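Local coordinates for fervidolysin (Fervidobacterium pennivorans, PDB 1R6V), which degrades keratin into peptides as a subtilisin-like, calcium-binding serine protease, allowing its bacterium to grow on native feathers, at residues N241-D246 with Y275-A280; V316-Y321 with A329-R334; A392-K397 with R407-N412; G503-W508 with V552-T557; T564-L569 with F607-L612. The protein carries 1 engineered substitution. All blocks are in the same frame, centred on the assembly; numbering follows the deposited sequence.

In the fold
Contacts 1 to 3 belong to the subtilisin-like catalytic domain, while contacts 4 and 5 belong to the beta-sandwich part of the chain, about 32 Å apart between their centres. Contact 2 is partly buried and the other four are buried. Strand 314-322 carries one side of contact 2 and packs against Leu410 of contact 3; helix 380-397, part of contact 3, begins beside contact 2. Chemistry follows place: hydrogen bonds and a water bridge join the segments of contact 2, where a loop lies against a central-sheet strand, whereas contacts 3 and 4 meet through leucine methyls and a phenylalanine ring. Contacts 1 and 5 meet by van der Waals contact, beside polar groups tied to other parts.

Contact 1 (N241-D246 with Y275-A280); sequences NGYVGD and YTMKEA
Asp246, which begins helix 246-258 right after the N-cap residue Gly245, has its CA 6.4 Å from the CA of Met277 in the first turn of helix 275-286. A single methyl does most of the touching: Met277 CE lies 3.4 Å from the backbone O of Asp246 and 3.6 Å from its OD1. Bends at chi2 (62°) and chi3 (59°) curl the thioether so that it crosses the aspartate at about a right angle. From the opposite direction Tyr243 brings its OH to 3.8 Å from Met277 CE. The same hydroxyl donates to Asp246 OD1 at 2.6 Å, using the lone pair turned away from OD2, with the oxygen in the plane of the tyrosine ring. Arg98 makes a salt bridge to OD1, and the backbone N of Tyr96 bonds OD2, both in the inferred propeptide. Putting an alanine here would probably leave Arg98 without its carboxylate mate and Tyr243 OH without its acceptor. The methionine thus supplies only nondirectional packing, while the buried carboxylate is fixed by polar partners from its own loop and from the propeptide, consistent with a role in seating the propeptide on the catalytic domain.

Contact 2 (V316-Y321 with A329-R334); sequences VAALDY and AGFSSR
Phe331 leans its ring obliquely on Ala318, with CE1 3.5 Å from Ala318 CB, while the methyl of Ala329 lies over one ring face, offset toward the rim. Its chi1 of 51° sets CG in the crowded position between the backbone N and the carbonyl carbon, folding the ring back over its own segment. Ala318 CB and Ala329 CB, 3.8 Å apart, complete a small apolar cluster. On the polar side, Ser332 OG accepts the backbone N-H of Ala318 at 3.1 Å in a nearly straight bond (163°). With OG anti to its own backbone N, the serine extends toward the strand and also brushes Ala317 CB at 3.4 Å. At the start of the loop, Ala329 N donates to Ala318 O at 2.8 Å, so both backbone polar atoms of Ala318 are engaged by 329-334. At the far end a water donates to Asp320 OD2 and to Ala329 O, each at 3.0 Å, bridging a side chain of the strand to the loop backbone. Strand 314-322 runs parallel to strands 290-294 and 338-343 in the central sheet and pairs antiparallel with 325-328, the strand leading into the loop. Phe331 and Ser332 rest on Thr380 at the start of helix 380-397, whose next residue, Ser381, belongs to the inferred charge relay system.

Contact 3 (A392-K397 with R407-N412); sequences AVLLQK and RKLLEN
Leu394 points its forked end into the side of helix 403-413, where it meets Leu409 and Leu410. Its two methyls divide the work. CD1 comes to 3.7 Å from Leu410 CD2, and CD2 lies 4.1 Å from Leu409 CD2; Leu394 CD1 is also 4.1 Å from that same Leu409 methyl, which therefore sits astride the fork. Both leucine pairs cross obliquely. The two receiving residues are set differently: Leu409 holds CG opposite its backbone N (chi1 178°), whereas Leu410 holds CG opposite its carbonyl carbon (chi1 -64°), which swings its branch round toward Leu394 although its CB sets off to the side. Contact is made by methyl ends alone, with Leu394 CA and Leu409 CA 9.3 Å apart. Ala436 and Leu437 of helix 433-438 also pack on Leu394, and Ile314, Val387 and Val390 pack on Leu410. Facing away from this apolar patch, Glu411 joins two cations of its own helix in a salt-bridge network. Arg407 NH1 meets OE2 at 3.0 Å, with the oxygen in the guanidinium plane but the donor 32° out of the carboxylate plane, and Lys408 NZ reaches OE1 at 2.9 Å nearly end-on. Arg407 also bridges to Asp494, linking the helix to the neighbouring sandwich domain. Two consecutive helices, joined by a short loop, thus pack through leucine methyls, the first being the helix whose N-terminal turn carries Ser381, the inferred charge-relay serine, as in subtilases.

Contact 4 (G503-W508 with V552-T557); sequences GGPDHW and VNFNST
Gly503 and Phe554, which touch across the contact, are each held by backbone hydrogen bonds, Gly503 to Phe467 and Phe554 to Thr455. Between the segments the contact is apolar and rests on one ring. Phe554 CE2 lies 3.5 Å from Gly504 CA, and Phe554 CZ is 3.8 Å from Gly504 N. Gly503 C meets the ring at its edge, near the ring plane, while Pro505 CD approaches obliquely, 4.4 Å from Phe554 CE2. A chi2 of -5° turns the ring until its plane nearly contains the CB-CA bond, an uncommon setting for phenylalanine, and directs its CE2-CZ side at the glycine. With no side chain at Gly504, the ring meets its CA directly; separately, a CB there would be crowded by Pro505 CD. Replacing the phenylalanine with an alanine would probably open a gap beside Gly504 and remove the edge-to-face partner of Phe669. Strand 496-505 belongs to the sheet that includes 466-471, and strand 549-553 to the sheet with 446-455. Phe554 touches Val466 of the one and Val454 of the other, tying together the sheets of the first sandwich, and makes an edge-to-face stack with Phe669 of strand 666-669.

Contact 5 (T564-L569 with F607-L612); sequences TNLSTL and FGIQTL
Leu566 and Leu569 open and close a type I beta turn in the loop between strands 558-562 and 573-577 of the second beta-sandwich domain, resting on Ile609 and Thr611 of strand 604-610 and the residues just after it. The apolar contact is made by Leu566 and Ile609, which reach toward each other tip to tip, with Leu566 CD1 4.1 Å from Ile609 CD1. Ile609 sends CG1 to the side opposite its carbonyl carbon (chi1 -68°), which carries its long branch up to the leucine. Ile621 of strand 619-627, in the opposing sheet, touches both side chains, so the pair lies in the hydrophobic layer between the sheets. The second contact is mixed: Leu569 CB lies 3.9 Å from Thr611 OG1, where the two segments come nearest, with CA atoms 6.4 Å apart. This hydroxyl is not left without polar partners, since its one proton can go to the backbone O of Lys570, its strongest partner, or be shared with that of Leu613, which ties the turn's exit to the strand's end. Hydrogen bonds within 564-569 hold the turn in shape. Leu569 N donates to Leu566 O at 3.0 Å, and just before it Asn565 forms an Asx turn. Asn565 OD1 accepts both from Ser567 OG and from Ser567 N, each at 3.0 Å, the backbone donor lying 56° above the carbonyl plane.

Contact 1 (N241-D246 with Y275-A280)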
# COMPACT_ATOMS: atom_id res chain seq x y z
N ASN A 241 -1.72 15.85 11.35
CA ASN A 241 -0.40 15.68 11.94
C ASN A 241 0.68 16.10 10.95
O ASN A 241 1.85 15.77 11.12
CB ASN A 241 -0.20 14.22 12.36
CG ASN A 241 -0.28 13.26 11.20
OD1 ASN A 241 -0.51 13.67 10.06
ND2 ASN A 241 -0.09 11.97 11.48
N GLY A 242 0.27 16.83 9.92
CA GLY A 242 1.23 17.28 8.93
C GLY A 242 1.38 16.35 7.74
O GLY A 242 2.01 16.73 6.74
N TYR A 243 0.80 15.16 7.81
CA TYR A 243 0.90 14.22 6.68
C TYR A 243 0.23 14.89 5.49
O TYR A 243 -0.91 15.36 5.61
CB TYR A 243 0.20 12.90 6.99
CG TYR A 243 0.31 11.91 5.85
CD1 TYR A 243 1.56 11.58 5.33
CD2 TYR A 243 -0.81 11.31 5.30
CE1 TYR A 243 1.70 10.67 4.28
CE2 TYR A 243 -0.70 10.40 4.25
CZ TYR A 243 0.57 10.09 3.75
OH TYR A 243 0.68 9.20 2.69
N VAL A 244 0.90 14.92 4.34
CA VAL A 244 0.37 15.58 3.16
C VAL A 244 -0.69 14.80 2.40
O VAL A 244 -1.34 15.36 1.52
CB VAL A 244 1.51 16.00 2.18
CG1 VAL A 244 2.47 16.93 2.88
CG2 VAL A 244 2.25 14.76 1.66
N GLY A 245 -0.88 13.53 2.74
CA GLY A 245 -1.88 12.73 2.04
C GLY A 245 -1.24 11.73 1.08
O GLY A 245 -0.17 11.99 0.53
N ASP A 246 -1.91 10.60 0.87
CA ASP A 246 -1.38 9.57 -0.02
C ASP A 246 -1.20 10.10 -1.45
O ASP A 246 -0.28 9.68 -2.17
CB ASP A 246 -2.30 8.35 -0.04
CG ASP A 246 -2.28 7.56 1.26
OD1 ASP A 246 -1.33 7.71 2.06
OD2 ASP A 246 -3.21 6.75 1.46
N TYR A 275 -4.24 1.70 -3.22
CA TYR A 275 -3.88 1.30 -4.58
C TYR A 275 -3.00 2.36 -5.21
O TYR A 275 -2.14 2.07 -6.05
CB TYR A 275 -5.12 1.08 -5.43
CG TYR A 275 -5.77 -0.25 -5.13
CD1 TYR A 275 -6.68 -0.38 -4.08
CD2 TYR A 275 -5.45 -1.39 -5.88
CE1 TYR A 275 -7.27 -1.61 -3.80
CE2 TYR A 275 -6.04 -2.62 -5.60
CZ TYR A 275 -6.95 -2.71 -4.56
OH TYR A 275 -7.57 -3.91 -4.30
N THR A 276 -3.24 3.61 -4.82
CA THR A 276 -2.44 4.71 -5.32
C THR A 276 -1.00 4.60 -4.85
O THR A 276 -0.06 4.75 -5.65
CB THR A 276 -3.02 6.06 -4.86
OG1 THR A 276 -4.31 6.22 -5.44
CG2 THR A 276 -2.13 7.24 -5.31
N MET A 277 -0.81 4.34 -3.56
CA MET A 277 0.55 4.22 -3.05
C MET A 277 1.28 3.01 -3.65
O MET A 277 2.49 3.05 -3.88
CB MET A 277 0.56 4.14 -1.52
CG MET A 277 1.95 4.41 -0.92
SD MET A 277 2.63 6.11 -1.25
CE MET A 277 1.20 7.15 -0.41
N LYS A 278 0.52 1.94 -3.90
CA LYS A 278 1.07 0.71 -4.49
C LYS A 278 1.60 1.10 -5.86
O LYS A 278 2.73 0.77 -6.23
CB LYS A 278 -0.05 -0.34 -4.65
CG LYS A 278 0.36 -1.68 -5.29
CD LYS A 278 1.03 -2.58 -4.27
CE LYS A 278 1.12 -4.02 -4.76
NZ LYS A 278 2.08 -4.21 -5.90
N GLU A 279 0.78 1.83 -6.60
CA GLU A 279 1.17 2.26 -7.94
C GLU A 279 2.41 3.14 -7.92
O GLU A 279 3.28 3.03 -8.79
CB GLU A 279 0.04 3.04 -8.61
CG GLU A 279 -1.08 2.21 -9.17
CD GLU A 279 -0.61 1.26 -10.26
OE1 GLU A 279 -0.18 1.70 -11.34
OE2 GLU A 279 -0.69 0.05 -10.03
N ALA A 280 2.51 4.03 -6.94
CA ALA A 280 3.66 4.91 -6.85
C ALA A 280 4.94 4.12 -6.51
O ALA A 280 6.00 4.38 -7.08
CB ALA A 280 3.40 5.97 -5.80

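Contact 2 (V316-Y321 with A329-R334)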
# COMPACT_ATOMS: atom_id res chain seq x y z
N VAL A 316 13.48 -2.62 7.05
CA VAL A 316 14.60 -2.60 7.98
C VAL A 316 14.25 -2.57 9.46
O VAL A 316 13.45 -1.75 9.90
CB VAL A 316 15.49 -1.37 7.68
CG1 VAL A 316 16.69 -1.32 8.59
CG2 VAL A 316 15.90 -1.39 6.21
N ALA A 317 14.87 -3.46 10.23
CA ALA A 317 14.64 -3.51 11.67
C ALA A 317 15.74 -2.75 12.40
O ALA A 317 16.85 -2.60 11.91
CB ALA A 317 14.62 -4.95 12.14
N ALA A 318 15.42 -2.30 13.61
CA ALA A 318 16.39 -1.57 14.43
C ALA A 318 17.17 -2.52 15.33
O ALA A 318 16.58 -3.38 15.99
CB ALA A 318 15.65 -0.55 15.29
N LEU A 319 18.49 -2.37 15.34
CA LEU A 319 19.35 -3.21 16.17
C LEU A 319 20.04 -2.40 17.26
O LEU A 319 20.43 -1.25 17.07
CB LEU A 319 20.43 -3.89 15.31
CG LEU A 319 19.94 -4.84 14.22
CD1 LEU A 319 21.14 -5.45 13.49
CD2 LEU A 319 19.09 -5.96 14.86
N ASP A 320 20.20 -3.04 18.42
CA ASP A 320 20.86 -2.45 19.57
C ASP A 320 22.06 -3.38 19.80
O ASP A 320 22.21 -4.40 19.12
CB ASP A 320 19.87 -2.52 20.75
CG ASP A 320 20.36 -1.83 22.02
OD1 ASP A 320 21.38 -1.12 21.99
OD2 ASP A 320 19.69 -2.01 23.06
N TYR A 321 22.94 -3.04 20.72
CA TYR A 321 24.06 -3.91 21.01
C TYR A 321 24.27 -3.79 22.52
O TYR A 321 24.43 -2.69 23.03
CB TYR A 321 25.32 -3.45 20.28
CG TYR A 321 26.49 -4.38 20.49
CD1 TYR A 321 26.67 -5.51 19.68
CD2 TYR A 321 27.41 -4.15 21.52
CE1 TYR A 321 27.73 -6.39 19.89
CE2 TYR A 321 28.47 -5.03 21.75
CZ TYR A 321 28.63 -6.14 20.93
OH TYR A 321 29.69 -7.01 21.14
N ALA A 329 16.06 -4.04 18.69
CA ALA A 329 15.81 -2.95 19.64
C ALA A 329 14.62 -3.17 20.56
O ALA A 329 14.58 -2.63 21.67
CB ALA A 329 15.65 -1.64 18.89
N GLY A 330 13.65 -3.96 20.11
CA GLY A 330 12.49 -4.24 20.94
C GLY A 330 11.25 -3.55 20.41
O GLY A 330 10.20 -4.17 20.21
N PHE A 331 11.36 -2.25 20.18
CA PHE A 331 10.26 -1.47 19.65
C PHE A 331 10.11 -1.76 18.16
O PHE A 331 9.15 -1.32 17.53
CB PHE A 331 10.53 0.02 19.87
CG PHE A 331 11.88 0.46 19.39
CD1 PHE A 331 12.18 0.49 18.03
CD2 PHE A 331 12.88 0.82 20.30
CE1 PHE A 331 13.44 0.87 17.58
CE2 PHE A 331 14.14 1.19 19.86
CZ PHE A 331 14.42 1.22 18.50
N SER A 332 11.07 -2.50 17.61
CA SER A 332 11.05 -2.86 16.19
C SER A 332 9.98 -3.93 15.95
O SER A 332 10.04 -5.02 16.52
CB SER A 332 12.43 -3.38 15.78
OG SER A 332 12.63 -3.29 14.38
N SER A 333 9.01 -3.61 15.10
CA SER A 333 7.93 -4.55 14.81
C SER A 333 8.43 -5.84 14.15
O SER A 333 9.14 -5.80 13.13
CB SER A 333 6.88 -3.89 13.93
N ARG A 334 8.06 -6.97 14.75
CA ARG A 334 8.44 -8.28 14.25
C ARG A 334 7.55 -8.66 13.06
O ARG A 334 6.32 -8.64 13.17
CB ARG A 334 8.29 -9.33 15.37
CG ARG A 334 8.44 -10.77 14.91
CD ARG A 334 8.37 -11.77 16.07
NE ARG A 334 8.50 -13.15 15.59
CZ ARG A 334 8.66 -14.21 16.38
NH1 ARG A 334 8.72 -14.06 17.70
NH2 ARG A 334 8.77 -15.42 15.84
O HOH W 1 16.98 -0.91 22.36

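Contact 3 (A392-K397 with R407-N412)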
# COMPACT_ATOMS: atom_id res chain seq x y z
N ALA A 392 23.15 3.17 -1.39
CA ALA A 392 23.75 4.21 -2.22
C ALA A 392 25.19 3.87 -2.60
O ALA A 392 25.60 4.10 -3.74
CB ALA A 392 23.69 5.56 -1.51
N VAL A 393 25.96 3.34 -1.65
CA VAL A 393 27.35 2.95 -1.93
C VAL A 393 27.36 1.79 -2.94
O VAL A 393 28.12 1.79 -3.91
CB VAL A 393 28.09 2.56 -0.59
CG1 VAL A 393 29.53 2.08 -0.89
CG2 VAL A 393 28.17 3.79 0.32
N LEU A 394 26.47 0.82 -2.75
CA LEU A 394 26.39 -0.32 -3.67
C LEU A 394 26.02 0.09 -5.08
O LEU A 394 26.52 -0.49 -6.05
CB LEU A 394 25.38 -1.35 -3.18
CG LEU A 394 25.70 -2.03 -1.84
CD1 LEU A 394 24.56 -2.95 -1.44
CD2 LEU A 394 27.01 -2.84 -1.96
N LEU A 395 25.14 1.08 -5.22
CA LEU A 395 24.71 1.50 -6.55
C LEU A 395 25.84 2.15 -7.32
O LEU A 395 25.79 2.21 -8.55
CB LEU A 395 23.49 2.43 -6.45
CG LEU A 395 22.22 1.66 -6.06
CD1 LEU A 395 21.10 2.63 -5.79
CD2 LEU A 395 21.84 0.66 -7.17
N GLN A 396 26.86 2.64 -6.61
CA GLN A 396 28.01 3.21 -7.30
C GLN A 396 28.81 2.06 -7.91
O GLN A 396 29.25 2.13 -9.06
CB GLN A 396 28.92 3.98 -6.35
CG GLN A 396 30.19 4.48 -7.06
CD GLN A 396 31.13 5.20 -6.13
OE1 GLN A 396 30.74 5.61 -5.03
NE2 GLN A 396 32.38 5.37 -6.56
N LYS A 397 29.01 1.01 -7.13
CA LYS A 397 29.79 -0.12 -7.61
C LYS A 397 29.07 -1.04 -8.59
O LYS A 397 29.71 -1.63 -9.46
CB LYS A 397 30.30 -0.96 -6.43
CG LYS A 397 31.17 -2.14 -6.89
CD LYS A 397 31.91 -2.80 -5.74
CE LYS A 397 32.82 -3.92 -6.26
NZ LYS A 397 33.59 -4.58 -5.17
N ARG A 407 18.59 -5.94 -2.88
CA ARG A 407 18.07 -6.53 -1.66
C ARG A 407 18.71 -7.88 -1.39
O ARG A 407 19.12 -8.15 -0.27
CB ARG A 407 16.55 -6.68 -1.71
CG ARG A 407 15.97 -7.29 -0.42
CD ARG A 407 14.44 -7.31 -0.46
NE ARG A 407 13.92 -8.05 -1.61
CZ ARG A 407 13.94 -9.38 -1.71
NH1 ARG A 407 14.44 -10.12 -0.73
NH2 ARG A 407 13.46 -9.95 -2.81
N LYS A 408 18.79 -8.74 -2.41
CA LYS A 408 19.39 -10.05 -2.16
C LYS A 408 20.84 -9.97 -1.77
O LYS A 408 21.32 -10.80 -1.01
CB LYS A 408 19.24 -10.97 -3.38
CG LYS A 408 17.80 -11.37 -3.71
CD LYS A 408 17.02 -11.94 -2.49
CE LYS A 408 17.77 -13.05 -1.78
NZ LYS A 408 16.95 -13.58 -0.64
N LEU A 409 21.56 -8.98 -2.28
CA LEU A 409 22.97 -8.83 -1.93
C LEU A 409 23.06 -8.53 -0.45
O LEU A 409 23.88 -9.10 0.27
CB LEU A 409 23.62 -7.70 -2.74
CG LEU A 409 25.10 -7.42 -2.44
CD1 LEU A 409 25.95 -8.71 -2.50
CD2 LEU A 409 25.61 -6.41 -3.44
N LEU A 410 22.20 -7.63 0.02
CA LEU A 410 22.20 -7.30 1.44
C LEU A 410 21.88 -8.51 2.32
O LEU A 410 22.52 -8.72 3.35
CB LEU A 410 21.16 -6.21 1.74
CG LEU A 410 21.41 -4.85 1.11
CD1 LEU A 410 20.29 -3.93 1.54
CD2 LEU A 410 22.74 -4.31 1.49
N GLU A 411 20.87 -9.28 1.93
CA GLU A 411 20.46 -10.44 2.71
C GLU A 411 21.50 -11.55 2.67
O GLU A 411 21.75 -12.20 3.68
CB GLU A 411 19.11 -10.94 2.21
CG GLU A 411 17.97 -9.94 2.49
CD GLU A 411 16.65 -10.31 1.83
OE1 GLU A 411 16.58 -11.37 1.16
OE2 GLU A 411 15.68 -9.53 1.99
N ASN A 412 22.13 -11.74 1.51
CA ASN A 412 23.14 -12.77 1.37
C ASN A 412 24.43 -12.47 2.13
O ASN A 412 25.18 -13.40 2.45
CB ASN A 412 23.49 -12.99 -0.11
CG ASN A 412 22.36 -13.62 -0.89
OD1 ASN A 412 21.42 -14.17 -0.32
ND2 ASN A 412 22.46 -13.56 -2.22

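Contact 4 (G503-W508 with V552-T557)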
# COMPACT_ATOMS: atom_id res chain seq x y z
N GLY A 503 -7.98 -15.47 -1.88
CA GLY A 503 -9.31 -15.40 -1.28
C GLY A 503 -10.27 -14.45 -1.97
O GLY A 503 -9.94 -13.28 -2.16
N GLY A 504 -11.46 -14.98 -2.29
CA GLY A 504 -12.56 -14.31 -2.99
C GLY A 504 -12.70 -12.83 -2.82
O GLY A 504 -12.02 -12.27 -1.95
N PRO A 505 -13.58 -12.15 -3.58
CA PRO A 505 -13.66 -10.70 -3.37
C PRO A 505 -13.84 -10.37 -1.90
O PRO A 505 -14.49 -11.12 -1.18
CB PRO A 505 -14.86 -10.27 -4.23
CG PRO A 505 -14.92 -11.33 -5.31
CD PRO A 505 -14.62 -12.60 -4.54
N ASP A 506 -13.27 -9.24 -1.55
CA ASP A 506 -13.34 -8.79 -0.17
C ASP A 506 -14.72 -8.22 0.14
O ASP A 506 -15.13 -7.22 -0.43
CB ASP A 506 -12.27 -7.71 0.04
CG ASP A 506 -12.18 -7.25 1.48
OD1 ASP A 506 -12.78 -7.89 2.37
OD2 ASP A 506 -11.50 -6.23 1.71
N HIS A 507 -15.46 -8.90 1.14
CA HIS A 507 -16.79 -8.42 1.50
C HIS A 507 -16.69 -7.58 2.76
O HIS A 507 -17.16 -7.99 3.82
CB HIS A 507 -17.72 -9.62 1.74
CG HIS A 507 -17.05 -10.79 2.38
ND1 HIS A 507 -16.12 -11.57 1.72
CD2 HIS A 507 -17.16 -11.31 3.63
CE1 HIS A 507 -15.69 -12.53 2.53
NE2 HIS A 507 -16.30 -12.39 3.69
N TRP A 508 -16.09 -6.40 2.64
CA TRP A 508 -15.90 -5.50 3.78
C TRP A 508 -17.10 -4.61 4.05
O TRP A 508 -17.18 -3.95 5.09
CB TRP A 508 -14.69 -4.59 3.57
CG TRP A 508 -14.79 -3.72 2.34
CD1 TRP A 508 -14.42 -4.06 1.07
CD2 TRP A 508 -15.28 -2.37 2.26
NE1 TRP A 508 -14.65 -3.01 0.21
CE2 TRP A 508 -15.18 -1.96 0.91
CE3 TRP A 508 -15.80 -1.47 3.20
CZ2 TRP A 508 -15.58 -0.69 0.47
CZ3 TRP A 508 -16.20 -0.20 2.77
CH2 TRP A 508 -16.08 0.18 1.41
N VAL A 552 -5.43 -17.91 -11.81
CA VAL A 552 -6.43 -18.55 -10.97
C VAL A 552 -7.80 -18.30 -11.59
O VAL A 552 -8.12 -17.17 -11.97
CB VAL A 552 -6.38 -17.97 -9.54
CG1 VAL A 552 -7.43 -18.64 -8.67
CG2 VAL A 552 -4.99 -18.15 -8.94
N ASN A 553 -8.60 -19.35 -11.71
CA ASN A 553 -9.93 -19.22 -12.28
C ASN A 553 -10.98 -19.58 -11.23
O ASN A 553 -11.09 -20.73 -10.82
CB ASN A 553 -10.08 -20.13 -13.50
CG ASN A 553 -9.17 -19.71 -14.64
OD1 ASN A 553 -9.44 -18.73 -15.33
ND2 ASN A 553 -8.09 -20.44 -14.83
N PHE A 554 -11.74 -18.58 -10.80
CA PHE A 554 -12.79 -18.79 -9.82
C PHE A 554 -14.01 -19.38 -10.51
O PHE A 554 -14.20 -19.22 -11.72
CB PHE A 554 -13.18 -17.45 -9.16
CG PHE A 554 -12.31 -17.05 -7.99
CD1 PHE A 554 -11.31 -17.89 -7.51
CD2 PHE A 554 -12.53 -15.84 -7.33
CE1 PHE A 554 -10.55 -17.55 -6.40
CE2 PHE A 554 -11.76 -15.49 -6.22
CZ PHE A 554 -10.77 -16.34 -5.75
N ASN A 555 -14.83 -20.09 -9.74
CA ASN A 555 -16.08 -20.65 -10.23
C ASN A 555 -17.07 -20.61 -9.07
O ASN A 555 -16.68 -20.48 -7.91
CB ASN A 555 -15.91 -22.10 -10.73
CG ASN A 555 -15.38 -23.05 -9.65
OD1 ASN A 555 -15.96 -23.18 -8.58
ND2 ASN A 555 -14.28 -23.71 -9.95
N SER A 556 -18.36 -20.73 -9.37
CA SER A 556 -19.39 -20.69 -8.34
C SER A 556 -20.64 -21.42 -8.80
O SER A 556 -20.77 -21.80 -9.97
CB SER A 556 -19.76 -19.24 -8.02
OG SER A 556 -20.13 -18.56 -9.21
N THR A 557 -21.56 -21.63 -7.86
CA THR A 557 -22.83 -22.27 -8.16
C THR A 557 -23.91 -21.35 -7.62
O THR A 557 -23.75 -20.73 -6.57
CB THR A 557 -22.96 -23.66 -7.50
OG1 THR A 557 -22.74 -23.55 -6.09
CG2 THR A 557 -21.95 -24.62 -8.10

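Contact 5 (T564-L569 with F607-L612)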
# COMPACT_ATOMS: atom_id res chain seq x y z
N THR A 564 -43.87 -19.03 -3.94
CA THR A 564 -45.14 -18.32 -4.01
C THR A 564 -46.01 -18.70 -5.21
O THR A 564 -45.51 -18.94 -6.30
CB THR A 564 -44.90 -16.79 -4.05
OG1 THR A 564 -44.01 -16.43 -2.98
CG2 THR A 564 -46.21 -16.03 -3.88
N ASN A 565 -47.33 -18.78 -4.99
CA ASN A 565 -48.24 -19.09 -6.08
C ASN A 565 -48.59 -17.79 -6.80
O ASN A 565 -49.17 -16.89 -6.20
CB ASN A 565 -49.51 -19.75 -5.53
CG ASN A 565 -50.62 -19.81 -6.55
OD1 ASN A 565 -50.38 -19.99 -7.75
ND2 ASN A 565 -51.86 -19.67 -6.09
N LEU A 566 -48.24 -17.69 -8.08
CA LEU A 566 -48.51 -16.48 -8.86
C LEU A 566 -49.52 -16.75 -9.97
O LEU A 566 -49.49 -16.09 -11.02
CB LEU A 566 -47.22 -15.94 -9.48
CG LEU A 566 -46.08 -15.57 -8.52
CD1 LEU A 566 -44.89 -15.01 -9.30
CD2 LEU A 566 -46.58 -14.54 -7.53
N SER A 567 -50.41 -17.71 -9.75
CA SER A 567 -51.41 -18.08 -10.75
C SER A 567 -52.37 -16.93 -11.05
O SER A 567 -53.01 -16.91 -12.10
CB SER A 567 -52.21 -19.30 -10.27
OG SER A 567 -52.91 -19.00 -9.07
N THR A 568 -52.47 -15.98 -10.12
CA THR A 568 -53.34 -14.82 -10.27
C THR A 568 -52.71 -13.75 -11.16
O THR A 568 -53.36 -12.76 -11.50
CB THR A 568 -53.66 -14.17 -8.92
OG1 THR A 568 -52.44 -13.76 -8.29
CG2 THR A 568 -54.40 -15.14 -8.01
N LEU A 569 -51.45 -13.94 -11.51
CA LEU A 569 -50.75 -12.99 -12.36
C LEU A 569 -50.79 -13.44 -13.81
O LEU A 569 -50.88 -14.64 -14.09
CB LEU A 569 -49.29 -12.83 -11.91
CG LEU A 569 -49.07 -12.19 -10.54
CD1 LEU A 569 -47.58 -12.01 -10.28
CD2 LEU A 569 -49.77 -10.85 -10.49
N PHE A 607 -32.29 -10.35 -9.34
CA PHE A 607 -33.43 -11.19 -9.72
C PHE A 607 -34.73 -10.41 -9.69
O PHE A 607 -34.96 -9.62 -8.79
CB PHE A 607 -33.57 -12.38 -8.75
CG PHE A 607 -32.32 -13.18 -8.58
CD1 PHE A 607 -31.64 -13.69 -9.68
CD2 PHE A 607 -31.83 -13.48 -7.30
CE1 PHE A 607 -30.51 -14.47 -9.53
CE2 PHE A 607 -30.69 -14.26 -7.14
CZ PHE A 607 -30.03 -14.76 -8.26
N GLY A 608 -35.58 -10.63 -10.67
CA GLY A 608 -36.84 -9.92 -10.66
C GLY A 608 -37.97 -10.76 -11.20
O GLY A 608 -37.78 -11.89 -11.65
N ILE A 609 -39.16 -10.19 -11.15
CA ILE A 609 -40.34 -10.84 -11.66
C ILE A 609 -41.13 -9.78 -12.42
O ILE A 609 -41.21 -8.63 -11.99
CB ILE A 609 -41.19 -11.44 -10.52
CG1 ILE A 609 -40.43 -12.60 -9.88
CG2 ILE A 609 -42.54 -11.92 -11.05
CD1 ILE A 609 -41.17 -13.35 -8.84
N GLN A 610 -41.65 -10.16 -13.58
CA GLN A 610 -42.46 -9.26 -14.38
C GLN A 610 -43.74 -9.99 -14.78
O GLN A 610 -43.76 -11.21 -14.88
CB GLN A 610 -41.71 -8.80 -15.63
CG GLN A 610 -41.31 -9.92 -16.59
CD GLN A 610 -40.78 -9.39 -17.92
OE1 GLN A 610 -41.47 -9.42 -18.94
NE2 GLN A 610 -39.55 -8.88 -17.89
N THR A 611 -44.80 -9.22 -14.99
CA THR A 611 -46.09 -9.76 -15.39
C THR A 611 -46.62 -8.85 -16.50
O THR A 611 -46.35 -7.65 -16.50
CB THR A 611 -47.08 -9.77 -14.21
OG1 THR A 611 -48.38 -10.19 -14.67
CG2 THR A 611 -47.19 -8.39 -13.60
N LEU A 612 -47.38 -9.42 -17.44
CA LEU A 612 -47.93 -8.65 -18.56
C LEU A 612 -48.93 -7.59 -18.10
O LEU A 612 -48.95 -6.47 -18.61
CB LEU A 612 -48.60 -9.59 -19.57
CG LEU A 612 -48.91 -9.03 -20.97
CD1 LEU A 612 -47.61 -8.67 -21.67
CD2 LEU A 612 -49.68 -10.06 -21.78